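PDB 5ZIY: flagellar hook-associated protein 3 from Bacillus cereus, which probably serves as a junction protein between the flagellar hook and the filament in the assembled bacterial flagellum. Local coordinates for residues Ser31-Thr36 with Lys90-Tyr95; Thr50-Leu55 with Val74-Ile79; Tyr128-Phe133 with Asn188-Phe193; Leu147-Glu152 with Leu166-Gln171. All coordinates share one frame; numbering follows the deposited sequence.

From the N terminus, helix 8-60 supplies the first segments of both contact 1 and contact 2. Contact 2 closes first, where helix 67-87 folds back on it; contact 1 closes later, at the hairpin 90-95, and so encloses contact 2. The second half repeats this order: contact 3 opens on strand 129-133, contact 4 closes within it between helices 137-155 and 162-204, and residues 188-193 complete contact 3. No loops cross. In space the pairing changes. Contacts 2 and 4 touch, with centres 9 Å apart, in the helical end; contacts 1 and 3 touch, centres 12 Å apart, where hairpins lie on the long helices. Centres of contacts 2 and 3 are 33 Å apart.

Contact 1: residues Ser31-Thr36 with Lys90-Tyr95; sequences SKNVLT and KEQGRY. With ZN (zinc ion), chain D.
E91 reaches N33 and V34 by a side chain that can be followed outward. Its CB lies 5.0 Å from V34 CG2. CG, anti to the backbone N (chi1 175°), comes within 4.1 Å of that same V34 CG2. The chain then bends at chi2, and OE2 receives ND2 of N33 at 2.8 Å. This bond is bent, 134° at the hydrogen, and ND2 stands above the carboxylate plane, with the amide turned almost perpendicular to it. From the opposite face Q92 NE2 donates to OE2 of E91 at 2.7 Å, so two N-H groups grip one oxygen. Both oxygens hold a zinc ion, E91 OE2 at 2.5 Å and E91 OE1 at 2.6 Å; water 1, on that zinc, donates to OE1. Metal and donors would draw charge from the carboxylate. E91 and R94 delimit a type I' turn joining strands 90-91 and 94-95; this hairpin lies beside helix 8-60, whose V34 also touches W122 of strand 120-123, while R94 meets F133 of strand 129-133.

Contact 2: residues Thr50-Leu55 with Val74-Ile79; sequences TRADQL and VEIDQI
I79 pushes its CD1 into the hollow between R51 and L55, where it lies 3.4 Å from R51 CG. The same methyl is 3.9 Å from L55 CD1, and these two side chains meet tip to tip. A second bump points the other way: L55 CD1 settles among E75 CB, I76 CG1 and the I79 tip, with 4.0 Å between L55 CD1 and I76 CG1. L55 and I76 slide past one another in opposite directions, and the I76 end comes near A52. There I76 CD1 rests 3.9 Å from A52 CB and close to A52 O. The segments belong to an antiparallel helical hairpin of helices 8-60 and 67-87, their local axes 10.1 Å apart and 168° between directions, within the flagellin-type N-terminal helical region. At the partly exposed margin, R51 leaves the backbone with CG anti to N (chi1 177°) and bends at chi2. L55 CD2 lies 3.5 Å above one face of the R51 guanidinium, toward its rim. At the edge of that group, nearly in its plane, E75 OE2 takes a long, weak salt-bridge hydrogen bond of 3.4 Å from R51 NH2, almost straight at 162°. L147 of helix 137-155 also touches A52.

Contact 3: residues Tyr128-Phe133 with Asn188-Phe193; sequences YEFKAF and NTMETF. With ZN (zinc ion), chain C; ZN (zinc ion), chain E.
Y128 and F193 form an edge-to-face aromatic pair where the beta hairpin of strands 120-123 and 129-133 leans on helix 162-204. The ring centroids of Y128 and F193 are 5.2 Å apart and the planes meet at 64°. The F193 edge is turned to the tyrosine face, with F193 CE2 3.6 Å from Y128 CG, offset toward the rim. The chain of M190 bends at chi2, and its methyl CE touches two more ring edges of the strand obliquely, 3.8 Å from Y128 CE2 and 3.7 Å from F130 CE1. F130 also touches S31 and L35 of helix 8-60. T189 CG2 adds a looser contact at 4.0 Å from Y128 CZ. Further along the strand, A132 and F133 both face V120, a classic beta bulge. Two zinc ions bind separately, one to E129 and one to E191. No hydrogen bond crosses, so the join between these segments rests on aromatic and methyl packing, with metal chemistry kept to glutamates that take no part in it.

Contact 4: residues Leu147-Glu152 with Leu166-Gln171; sequences LKQMSE and LEENKQ
N169, which M150 touches across this contact, sends ND2 to L49 O of helix 8-60 in a hydrogen bond, so the amide nitrogen of a buried residue is satisfied by a third helix. The shortest polar bond within the segments is helical, S151 N to L147 O at 2.9 Å. The OD1 of N169 is 4.3 Å from L147 CD2, a loose approach. The main contact is made by M150. Its CG is anti to the carbonyl carbon and the chain is extended at chi2 (-178°) and chi3 (159°), which carries M150 CE out to N169 CB at 3.4 Å. That is close for two carbons, and the two side chains cross at about a right angle. CE of M150 also lies 4.1 Å from L166 N, so the methionine tip meets the backbone at L166 as well as N169 CB. The segments are the two arms of an antiparallel helix pair, 137-155 and 162-204, with local axes 10.4 Å apart and N-to-C directions at 153°. Helices 8-60 and 67-87 pack on the same pair: L147 touches L49 of the first and L80 of the second, and S151 touches I76 and D77. Toward solvent, Q149 NE2 and E168 OE1 stand 4.3 Å apart, too far for a hydrogen bond. E168 OE1 is hydrogen-bonded to T146 OG1 instead, and Q149 NE2 is weakly bonded to K145 O.

Contact 1: residues Ser31-Thr36 with Lys90-Tyr95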
loop_
_atom_site.group_PDB
_atom_site.type_symbol
_atom_site.label_atom_id
_atom_site.label_comp_id
_atom_site.label_asym_id
_atom_site.label_seq_id
_atom_site.Cartn_x
_atom_site.Cartn_y
_atom_site.Cartn_z
ATOM N N SER A 31 -4.006 -5.438 -13.225
ATOM C CA SER A 31 -3.157 -4.458 -12.600
ATOM C C SER A 31 -3.943 -3.486 -11.764
ATOM O O SER A 31 -3.489 -3.107 -10.681
ATOM C CB SER A 31 -2.355 -3.706 -13.665
ATOM O OG SER A 31 -1.566 -4.637 -14.388
ATOM N N LYS A 32 -5.115 -3.057 -12.251
ATOM C CA LYS A 32 -5.906 -2.078 -11.517
ATOM C C LYS A 32 -6.435 -2.685 -10.224
ATOM O O LYS A 32 -6.655 -1.958 -9.249
ATOM C CB LYS A 32 -7.088 -1.534 -12.316
ATOM C CG LYS A 32 -6.807 -0.542 -13.497
ATOM C CD LYS A 32 -8.190 0.064 -14.000
ATOM N N ASN A 33 -6.743 -3.978 -10.229
ATOM C CA ASN A 33 -7.151 -4.612 -8.993
ATOM C C ASN A 33 -6.015 -4.561 -7.920
ATOM O O ASN A 33 -6.250 -4.222 -6.790
ATOM C CB ASN A 33 -7.611 -6.018 -9.281
ATOM C CG ASN A 33 -7.886 -6.805 -8.042
ATOM O OD1 ASN A 33 -8.667 -6.390 -7.187
ATOM N ND2 ASN A 33 -7.266 -8.011 -7.949
ATOM N N VAL A 34 -4.786 -4.874 -8.295
ATOM C CA VAL A 34 -3.678 -4.868 -7.351
ATOM C C VAL A 34 -3.392 -3.441 -6.862
ATOM O O VAL A 34 -3.219 -3.204 -5.681
ATOM C CB VAL A 34 -2.448 -5.479 -8.003
ATOM C CG1 VAL A 34 -1.220 -5.156 -7.231
ATOM C CG2 VAL A 34 -2.633 -7.006 -8.108
ATOM N N LEU A 35 -3.415 -2.490 -7.779
ATOM C CA LEU A 35 -3.246 -1.105 -7.471
ATOM C C LEU A 35 -4.365 -0.502 -6.624
ATOM O O LEU A 35 -4.102 0.286 -5.714
ATOM C CB LEU A 35 -3.102 -0.302 -8.757
ATOM C CG LEU A 35 -1.837 -0.598 -9.562
ATOM C CD1 LEU A 35 -1.846 0.146 -10.880
ATOM C CD2 LEU A 35 -0.576 -0.259 -8.746
ATOM N N THR A 36 -5.600 -0.873 -6.900
ATOM C CA THR A 36 -6.697 -0.389 -6.063
ATOM C C THR A 36 -6.535 -0.899 -4.654
ATOM O O THR A 36 -6.646 -0.135 -3.707
ATOM C CB THR A 36 -8.032 -0.805 -6.659
ATOM O OG1 THR A 36 -8.108 -0.194 -7.931
ATOM C CG2 THR A 36 -9.233 -0.374 -5.787
ATOM N N LYS A 90 -2.598 -9.219 1.345
ATOM C CA LYS A 90 -2.183 -10.222 0.360
ATOM C C LYS A 90 -3.183 -10.308 -0.791
ATOM O O LYS A 90 -4.359 -10.330 -0.567
ATOM C CB LYS A 90 -2.089 -11.560 1.053
ATOM C CG LYS A 90 -1.765 -12.762 0.188
ATOM C CD LYS A 90 -1.646 -14.015 1.107
ATOM C CE LYS A 90 -1.272 -15.283 0.351
ATOM N NZ LYS A 90 -1.715 -16.492 1.107
ATOM N N GLU A 91 -2.685 -10.344 -2.022
ATOM C CA GLU A 91 -3.514 -10.413 -3.189
ATOM C C GLU A 91 -2.763 -11.175 -4.253
ATOM O O GLU A 91 -1.557 -10.963 -4.397
ATOM C CB GLU A 91 -3.801 -8.979 -3.670
ATOM C CG GLU A 91 -4.581 -8.859 -4.978
ATOM C CD GLU A 91 -5.887 -9.617 -5.000
ATOM O OE1 GLU A 91 -6.506 -9.867 -3.930
ATOM O OE2 GLU A 91 -6.305 -9.962 -6.129
ATOM N N GLN A 92 -3.469 -12.052 -4.994
ATOM C CA GLN A 92 -2.869 -12.904 -6.036
ATOM C C GLN A 92 -1.629 -13.568 -5.513
ATOM O O GLN A 92 -0.576 -13.476 -6.140
ATOM C CB GLN A 92 -2.474 -12.107 -7.284
ATOM C CG GLN A 92 -3.595 -11.348 -7.986
ATOM C CD GLN A 92 -4.776 -12.234 -8.278
ATOM O OE1 GLN A 92 -4.605 -13.390 -8.694
ATOM N NE2 GLN A 92 -5.984 -11.698 -8.108
ATOM N N GLY A 93 -1.732 -14.236 -4.370
ATOM C CA GLY A 93 -0.662 -15.082 -3.906
ATOM C C GLY A 93 0.568 -14.407 -3.310
ATOM O O GLY A 93 1.434 -15.083 -2.820
ATOM N N ARG A 94 0.609 -13.084 -3.304
ATOM C CA ARG A 94 1.729 -12.363 -2.753
ATOM C C ARG A 94 1.313 -11.179 -1.888
ATOM O O ARG A 94 0.237 -10.597 -2.074
ATOM C CB ARG A 94 2.613 -11.855 -3.883
ATOM C CG ARG A 94 3.358 -12.957 -4.670
ATOM C CD ARG A 94 4.375 -13.600 -3.793
ATOM N NE ARG A 94 5.163 -14.639 -4.456
ATOM C CZ ARG A 94 4.905 -15.955 -4.431
ATOM N NH1 ARG A 94 3.827 -16.415 -3.814
ATOM N NH2 ARG A 94 5.715 -16.814 -5.029
ATOM N N TYR A 95 2.184 -10.832 -0.936
ATOM C CA TYR A 95 1.958 -9.655 -0.081
ATOM C C TYR A 95 2.334 -8.367 -0.773
ATOM O O TYR A 95 3.450 -8.232 -1.264
ATOM C CB TYR A 95 2.723 -9.801 1.221
ATOM C CG TYR A 95 2.225 -10.959 2.055
ATOM C CD1 TYR A 95 1.144 -10.813 2.889
ATOM C CD2 TYR A 95 2.863 -12.183 2.037
ATOM C CE1 TYR A 95 0.668 -11.882 3.669
ATOM C CE2 TYR A 95 2.371 -13.289 2.809
ATOM C CZ TYR A 95 1.293 -13.114 3.617
ATOM O OH TYR A 95 0.836 -14.149 4.397
HETATM ZN ZN ZN D . -8.072 -11.472 -5.286
HETATM O O HOH W 1 -9.425 -9.397 -4.808
#

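Contact 2: residues Thr50-Leu55 with Val74-Ile79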
loop_
_atom_site.group_PDB
_atom_site.type_symbol
_atom_site.label_atom_id
_atom_site.label_comp_id
_atom_site.label_asym_id
_atom_site.label_seq_id
_atom_site.Cartn_x
_atom_site.Cartn_y
_atom_site.Cartn_z
ATOM N N THR A 50 -3.257 9.258 11.275
ATOM C CA THR A 50 -3.988 10.475 11.574
ATOM C C THR A 50 -4.632 10.385 12.940
ATOM O O THR A 50 -4.474 11.277 13.757
ATOM C CB THR A 50 -5.078 10.747 10.492
ATOM O OG1 THR A 50 -4.429 11.077 9.263
ATOM C CG2 THR A 50 -6.013 11.896 10.916
ATOM N N ARG A 51 -5.344 9.298 13.195
ATOM C CA ARG A 51 -5.984 9.099 14.494
ATOM C C ARG A 51 -4.951 8.963 15.613
ATOM O O ARG A 51 -5.150 9.477 16.690
ATOM C CB ARG A 51 -6.922 7.890 14.439
ATOM C CG ARG A 51 -7.607 7.513 15.761
ATOM C CD ARG A 51 -8.704 8.445 16.164
ATOM N NE ARG A 51 -9.356 8.008 17.403
ATOM C CZ ARG A 51 -10.025 8.808 18.230
ATOM N NH1 ARG A 51 -10.138 10.103 17.958
ATOM N NH2 ARG A 51 -10.565 8.323 19.345
ATOM N N ALA A 52 -3.842 8.287 15.325
ATOM C CA ALA A 52 -2.730 8.132 16.290
ATOM C C ALA A 52 -2.172 9.480 16.671
ATOM O O ALA A 52 -1.922 9.717 17.855
ATOM C CB ALA A 52 -1.604 7.240 15.719
ATOM N N ASP A 53 -1.951 10.336 15.666
ATOM C CA ASP A 53 -1.502 11.731 15.874
ATOM C C ASP A 53 -2.474 12.507 16.789
ATOM O O ASP A 53 -2.065 13.135 17.761
ATOM C CB ASP A 53 -1.397 12.457 14.515
ATOM C CG ASP A 53 -1.049 13.934 14.642
ATOM O OD1 ASP A 53 0.123 14.213 14.953
ATOM O OD2 ASP A 53 -1.919 14.836 14.400
ATOM N N GLN A 54 -3.760 12.434 16.464
ATOM C CA GLN A 54 -4.807 13.108 17.236
ATOM C C GLN A 54 -4.813 12.685 18.723
ATOM O O GLN A 54 -4.809 13.530 19.609
ATOM C CB GLN A 54 -6.179 12.868 16.572
ATOM C CG GLN A 54 -6.327 13.514 15.153
ATOM C CD GLN A 54 -7.654 13.169 14.425
ATOM O OE1 GLN A 54 -7.948 11.998 14.127
ATOM N NE2 GLN A 54 -8.426 14.195 14.103
ATOM N N LEU A 55 -4.798 11.378 18.972
ATOM C CA LEU A 55 -4.785 10.795 20.329
ATOM C C LEU A 55 -3.507 11.117 21.123
ATOM O O LEU A 55 -3.508 11.102 22.356
ATOM C CB LEU A 55 -4.870 9.257 20.232
ATOM C CG LEU A 55 -6.156 8.609 19.728
ATOM C CD1 LEU A 55 -5.939 7.098 19.558
ATOM C CD2 LEU A 55 -7.347 8.923 20.644
ATOM N N VAL A 74 -4.211 2.476 25.178
ATOM C CA VAL A 74 -4.956 1.292 24.716
ATOM C C VAL A 74 -5.417 1.437 23.288
ATOM O O VAL A 74 -5.137 0.573 22.468
ATOM C CB VAL A 74 -6.179 0.976 25.607
ATOM C CG1 VAL A 74 -7.135 0.052 24.889
ATOM C CG2 VAL A 74 -5.707 0.346 26.948
ATOM N N GLU A 75 -6.111 2.522 22.967
ATOM C CA GLU A 75 -6.670 2.674 21.622
ATOM C C GLU A 75 -5.570 2.734 20.563
ATOM O O GLU A 75 -5.745 2.216 19.462
ATOM C CB GLU A 75 -7.556 3.908 21.532
ATOM C CG GLU A 75 -8.987 3.610 21.096
ATOM C CD GLU A 75 -9.251 3.951 19.662
ATOM O OE1 GLU A 75 -8.773 3.190 18.787
ATOM O OE2 GLU A 75 -9.958 4.973 19.418
ATOM N N ILE A 76 -4.445 3.348 20.898
ATOM C CA ILE A 76 -3.291 3.338 20.020
ATOM C C ILE A 76 -2.846 1.881 19.726
ATOM O O ILE A 76 -2.343 1.588 18.661
ATOM C CB ILE A 76 -2.124 4.119 20.627
ATOM C CG1 ILE A 76 -2.419 5.622 20.661
ATOM C CG2 ILE A 76 -0.861 3.879 19.832
ATOM C CD1 ILE A 76 -1.845 6.366 19.498
ATOM N N ASP A 77 -3.033 0.997 20.705
ATOM C CA ASP A 77 -2.793 -0.441 20.552
ATOM C C ASP A 77 -3.745 -1.109 19.552
ATOM O O ASP A 77 -3.326 -1.995 18.802
ATOM C CB ASP A 77 -2.878 -1.127 21.918
ATOM C CG ASP A 77 -2.423 -2.565 21.886
ATOM O OD1 ASP A 77 -1.204 -2.805 21.773
ATOM O OD2 ASP A 77 -3.310 -3.451 22.006
ATOM N N GLN A 78 -5.004 -0.707 19.539
ATOM C CA GLN A 78 -5.928 -1.191 18.517
ATOM C C GLN A 78 -5.432 -0.745 17.125
ATOM O O GLN A 78 -5.470 -1.503 16.152
ATOM C CB GLN A 78 -7.352 -0.647 18.718
ATOM C CG GLN A 78 -8.093 -1.058 20.006
ATOM C CD GLN A 78 -9.552 -0.514 20.062
ATOM O OE1 GLN A 78 -9.852 0.403 20.834
ATOM N NE2 GLN A 78 -10.450 -1.076 19.227
ATOM N N ILE A 79 -4.987 0.503 17.051
ATOM C CA ILE A 79 -4.492 1.077 15.816
ATOM C C ILE A 79 -3.240 0.332 15.367
ATOM O O ILE A 79 -3.066 0.046 14.182
ATOM C CB ILE A 79 -4.283 2.613 15.989
ATOM C CG1 ILE A 79 -5.664 3.301 16.066
ATOM C CG2 ILE A 79 -3.536 3.238 14.830
ATOM C CD1 ILE A 79 -5.606 4.822 16.407
#

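Contact 3: residues Tyr128-Phe133 with Asn188-Phe193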
loop_
_atom_site.group_PDB
_atom_site.type_symbol
_atom_site.label_atom_id
_atom_site.label_comp_id
_atom_site.label_asym_id
_atom_site.label_seq_id
_atom_site.Cartn_x
_atom_site.Cartn_y
_atom_site.Cartn_z
ATOM N N TYR A 128 4.868 -2.064 -20.864
ATOM C CA TYR A 128 4.885 -1.215 -19.660
ATOM C C TYR A 128 5.058 -2.054 -18.374
ATOM O O TYR A 128 4.303 -2.967 -18.110
ATOM C CB TYR A 128 3.624 -0.344 -19.570
ATOM C CG TYR A 128 3.607 0.580 -18.367
ATOM C CD1 TYR A 128 4.291 1.812 -18.359
ATOM C CD2 TYR A 128 2.906 0.225 -17.234
ATOM C CE1 TYR A 128 4.246 2.671 -17.218
ATOM C CE2 TYR A 128 2.884 1.049 -16.099
ATOM C CZ TYR A 128 3.538 2.252 -16.090
ATOM O OH TYR A 128 3.461 2.997 -14.902
ATOM N N GLU A 129 6.035 -1.692 -17.574
ATOM C CA GLU A 129 6.341 -2.383 -16.333
ATOM C C GLU A 129 6.126 -1.563 -15.088
ATOM O O GLU A 129 6.418 -0.421 -15.068
ATOM C CB GLU A 129 7.817 -2.756 -16.329
ATOM C CG GLU A 129 8.185 -3.662 -17.426
ATOM C CD GLU A 129 9.572 -4.187 -17.221
ATOM O OE1 GLU A 129 10.505 -3.342 -17.068
ATOM O OE2 GLU A 129 9.703 -5.432 -17.175
ATOM N N PHE A 130 5.613 -2.182 -14.042
ATOM C CA PHE A 130 5.524 -1.536 -12.728
ATOM C C PHE A 130 5.727 -2.559 -11.616
ATOM O O PHE A 130 5.659 -3.767 -11.843
ATOM C CB PHE A 130 4.192 -0.844 -12.550
ATOM C CG PHE A 130 3.041 -1.785 -12.358
ATOM C CD1 PHE A 130 2.497 -2.461 -13.433
ATOM C CD2 PHE A 130 2.480 -1.965 -11.109
ATOM C CE1 PHE A 130 1.416 -3.308 -13.241
ATOM C CE2 PHE A 130 1.433 -2.854 -10.922
ATOM C CZ PHE A 130 0.906 -3.505 -11.990
ATOM N N LYS A 131 5.989 -2.053 -10.415
ATOM C CA LYS A 131 6.148 -2.877 -9.223
ATOM C C LYS A 131 4.812 -3.180 -8.660
ATOM O O LYS A 131 4.130 -2.272 -8.218
ATOM C CB LYS A 131 6.967 -2.143 -8.177
ATOM C CG LYS A 131 8.365 -1.764 -8.676
ATOM C CD LYS A 131 8.884 -0.582 -7.904
ATOM C CE LYS A 131 10.335 -0.199 -8.295
ATOM N NZ LYS A 131 11.221 -1.331 -7.876
ATOM N N ALA A 132 4.415 -4.449 -8.700
ATOM C CA ALA A 132 3.126 -4.882 -8.230
ATOM C C ALA A 132 3.180 -5.260 -6.741
ATOM O O ALA A 132 2.214 -4.987 -6.008
ATOM C CB ALA A 132 2.654 -6.073 -9.029
ATOM N N PHE A 133 4.253 -5.968 -6.323
ATOM C CA PHE A 133 4.411 -6.397 -4.914
ATOM C C PHE A 133 5.779 -5.961 -4.444
ATOM O O PHE A 133 6.775 -6.206 -5.124
ATOM C CB PHE A 133 4.210 -7.901 -4.758
ATOM C CG PHE A 133 2.911 -8.373 -5.311
ATOM C CD1 PHE A 133 1.793 -8.415 -4.510
ATOM C CD2 PHE A 133 2.804 -8.761 -6.629
ATOM C CE1 PHE A 133 0.587 -8.825 -4.998
ATOM C CE2 PHE A 133 1.553 -9.191 -7.147
ATOM C CZ PHE A 133 0.448 -9.205 -6.326
ATOM N N ASN A 188 -3.505 6.211 -12.527
ATOM C CA ASN A 188 -3.924 7.184 -13.532
ATOM C C ASN A 188 -3.386 6.804 -14.925
ATOM O O ASN A 188 -4.105 6.815 -15.924
ATOM C CB ASN A 188 -3.399 8.578 -13.128
ATOM C CG ASN A 188 -4.344 9.334 -12.197
ATOM O OD1 ASN A 188 -5.527 8.973 -12.065
ATOM N ND2 ASN A 188 -3.833 10.407 -11.554
ATOM N N THR A 189 -2.105 6.456 -14.968
ATOM C CA THR A 189 -1.495 5.816 -16.130
ATOM C C THR A 189 -2.285 4.586 -16.644
ATOM O O THR A 189 -2.563 4.480 -17.846
ATOM C CB THR A 189 -0.044 5.425 -15.824
ATOM O OG1 THR A 189 0.671 6.606 -15.412
ATOM C CG2 THR A 189 0.621 4.821 -17.066
ATOM N N MET A 190 -2.625 3.667 -15.756
ATOM C CA MET A 190 -3.384 2.480 -16.160
ATOM C C MET A 190 -4.710 2.888 -16.756
ATOM O O MET A 190 -5.184 2.324 -17.745
ATOM C CB MET A 190 -3.682 1.568 -14.977
ATOM C CG MET A 190 -2.562 0.727 -14.523
ATOM S SD MET A 190 -1.900 -0.339 -15.815
ATOM C CE MET A 190 -0.306 -0.595 -15.005
ATOM N N GLU A 191 -5.319 3.890 -16.160
ATOM C CA GLU A 191 -6.626 4.362 -16.643
ATOM C C GLU A 191 -6.518 5.033 -18.024
ATOM O O GLU A 191 -7.457 4.980 -18.831
ATOM C CB GLU A 191 -7.251 5.328 -15.607
ATOM C CG GLU A 191 -7.692 4.667 -14.290
ATOM C CD GLU A 191 -9.032 3.951 -14.382
ATOM O OE1 GLU A 191 -9.455 3.607 -15.516
ATOM O OE2 GLU A 191 -9.684 3.745 -13.324
ATOM N N THR A 192 -5.404 5.720 -18.270
ATOM C CA THR A 192 -5.141 6.288 -19.591
ATOM C C THR A 192 -4.909 5.163 -20.596
ATOM O O THR A 192 -5.435 5.220 -21.703
ATOM C CB THR A 192 -3.917 7.243 -19.602
ATOM O OG1 THR A 192 -4.042 8.195 -18.553
ATOM C CG2 THR A 192 -3.780 7.972 -20.905
ATOM N N PHE A 193 -4.144 4.146 -20.208
ATOM C CA PHE A 193 -3.913 3.000 -21.105
ATOM C C PHE A 193 -5.277 2.394 -21.513
ATOM O O PHE A 193 -5.490 2.167 -22.694
ATOM C CB PHE A 193 -2.990 1.920 -20.503
ATOM C CG PHE A 193 -1.496 2.227 -20.596
ATOM C CD1 PHE A 193 -0.921 2.697 -21.762
ATOM C CD2 PHE A 193 -0.674 1.991 -19.519
ATOM C CE1 PHE A 193 0.427 2.950 -21.830
ATOM C CE2 PHE A 193 0.695 2.245 -19.588
ATOM C CZ PHE A 193 1.234 2.744 -20.734
HETATM ZN ZN ZN C . 11.802 -5.782 -17.570
HETATM ZN ZN ZN E . -11.019 2.266 -13.601
HETATM O O HOH W 2 -12.833 3.468 -14.720
#

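Contact 4: residues Leu147-Glu152 with Leu166-Gln171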
loop_
_atom_site.group_PDB
_atom_site.type_symbol
_atom_site.label_atom_id
_atom_site.label_comp_id
_atom_site.label_asym_id
_atom_site.label_seq_id
_atom_site.Cartn_x
_atom_site.Cartn_y
_atom_site.Cartn_z
ATOM N N LEU A 147 4.338 3.250 16.348
ATOM C CA LEU A 147 3.024 3.047 16.997
ATOM C C LEU A 147 3.235 2.211 18.290
ATOM O O LEU A 147 2.640 2.483 19.331
ATOM C CB LEU A 147 2.009 2.350 16.064
ATOM C CG LEU A 147 1.430 3.195 14.916
ATOM C CD1 LEU A 147 0.519 2.290 13.991
ATOM C CD2 LEU A 147 0.695 4.421 15.427
ATOM N N LYS A 148 4.099 1.212 18.219
ATOM C CA LYS A 148 4.347 0.375 19.389
ATOM C C LYS A 148 4.964 1.131 20.570
ATOM O O LYS A 148 4.549 0.947 21.700
ATOM C CB LYS A 148 5.168 -0.842 19.014
ATOM C CG LYS A 148 5.294 -1.821 20.156
ATOM C CD LYS A 148 6.299 -2.864 19.870
ATOM C CE LYS A 148 6.457 -3.827 21.050
ATOM N NZ LYS A 148 7.689 -3.463 21.775
ATOM N N GLN A 149 5.935 1.995 20.311
ATOM C CA GLN A 149 6.508 2.814 21.369
ATOM C C GLN A 149 5.482 3.863 21.876
ATOM O O GLN A 149 5.557 4.303 23.027
ATOM C CB GLN A 149 7.792 3.519 20.905
ATOM C CG GLN A 149 8.906 2.614 20.400
ATOM C CD GLN A 149 10.027 3.427 19.723
ATOM O OE1 GLN A 149 10.642 4.304 20.357
ATOM N NE2 GLN A 149 10.273 3.164 18.423
ATOM N N MET A 150 4.550 4.269 21.003
ATOM C CA MET A 150 3.491 5.220 21.368
ATOM C C MET A 150 2.573 4.572 22.391
ATOM O O MET A 150 2.342 5.115 23.442
ATOM C CB MET A 150 2.681 5.644 20.147
ATOM C CG MET A 150 3.259 6.819 19.355
ATOM S SD MET A 150 2.177 7.282 17.954
ATOM C CE MET A 150 2.678 8.972 17.609
ATOM N N SER A 151 2.143 3.351 22.092
ATOM C CA SER A 151 1.238 2.595 22.946
ATOM C C SER A 151 1.864 2.286 24.310
ATOM O O SER A 151 1.244 2.483 25.373
ATOM C CB SER A 151 0.868 1.312 22.203
ATOM O OG SER A 151 0.230 0.375 23.039
ATOM N N GLU A 152 3.106 1.834 24.296
ATOM C CA GLU A 152 3.805 1.601 25.553
ATOM C C GLU A 152 4.063 2.882 26.364
ATOM O O GLU A 152 3.890 2.869 27.582
ATOM C CB GLU A 152 5.109 0.816 25.312
ATOM N N LEU A 166 5.547 11.843 18.465
ATOM C CA LEU A 166 4.613 12.647 17.668
ATOM C C LEU A 166 5.281 13.041 16.359
ATOM O O LEU A 166 4.694 12.909 15.302
ATOM C CB LEU A 166 4.173 13.911 18.427
ATOM C CG LEU A 166 3.186 14.877 17.771
ATOM C CD1 LEU A 166 1.825 14.242 17.719
ATOM C CD2 LEU A 166 3.102 16.249 18.478
ATOM N N GLU A 167 6.515 13.530 16.445
ATOM C CA GLU A 167 7.279 13.916 15.241
ATOM C C GLU A 167 7.628 12.704 14.392
ATOM O O GLU A 167 7.555 12.774 13.172
ATOM C CB GLU A 167 8.558 14.703 15.589
ATOM C CG GLU A 167 8.456 16.215 15.338
ATOM C CD GLU A 167 8.399 16.616 13.846
ATOM O OE1 GLU A 167 8.880 15.861 12.973
ATOM O OE2 GLU A 167 7.895 17.723 13.551
ATOM N N GLU A 168 8.033 11.610 15.034
ATOM C CA GLU A 168 8.311 10.360 14.300
ATOM C C GLU A 168 7.090 9.926 13.484
ATOM O O GLU A 168 7.214 9.578 12.303
ATOM C CB GLU A 168 8.680 9.207 15.224
ATOM C CG GLU A 168 10.151 9.124 15.591
ATOM C CD GLU A 168 10.485 7.815 16.283
ATOM O OE1 GLU A 168 9.589 6.942 16.421
ATOM O OE2 GLU A 168 11.648 7.663 16.700
ATOM N N ASN A 169 5.921 9.944 14.120
ATOM C CA ASN A 169 4.687 9.562 13.420
ATOM C C ASN A 169 4.350 10.524 12.280
ATOM O O ASN A 169 3.817 10.084 11.252
ATOM C CB ASN A 169 3.499 9.416 14.390
ATOM C CG ASN A 169 2.229 8.939 13.690
ATOM O OD1 ASN A 169 2.191 7.820 13.188
ATOM N ND2 ASN A 169 1.193 9.768 13.669
ATOM N N LYS A 170 4.640 11.815 12.442
ATOM C CA LYS A 170 4.401 12.767 11.356
ATOM C C LYS A 170 5.277 12.437 10.133
ATOM O O LYS A 170 4.782 12.396 9.020
ATOM C CB LYS A 170 4.630 14.230 11.790
ATOM C CG LYS A 170 3.542 14.817 12.696
ATOM C CD LYS A 170 3.626 16.348 12.772
ATOM C CE LYS A 170 2.413 16.990 13.472
ATOM N NZ LYS A 170 2.705 17.320 14.889
ATOM N N GLN A 171 6.568 12.212 10.345
ATOM C CA GLN A 171 7.481 11.793 9.260
ATOM C C GLN A 171 7.113 10.456 8.633
ATOM O O GLN A 171 7.209 10.293 7.421
ATOM C CB GLN A 171 8.917 11.737 9.761
ATOM C CG GLN A 171 9.480 13.122 10.052
ATOM C CD GLN A 171 10.848 13.065 10.683
ATOM O OE1 GLN A 171 11.252 12.030 11.218
ATOM N NE2 GLN A 171 11.573 14.184 10.640
#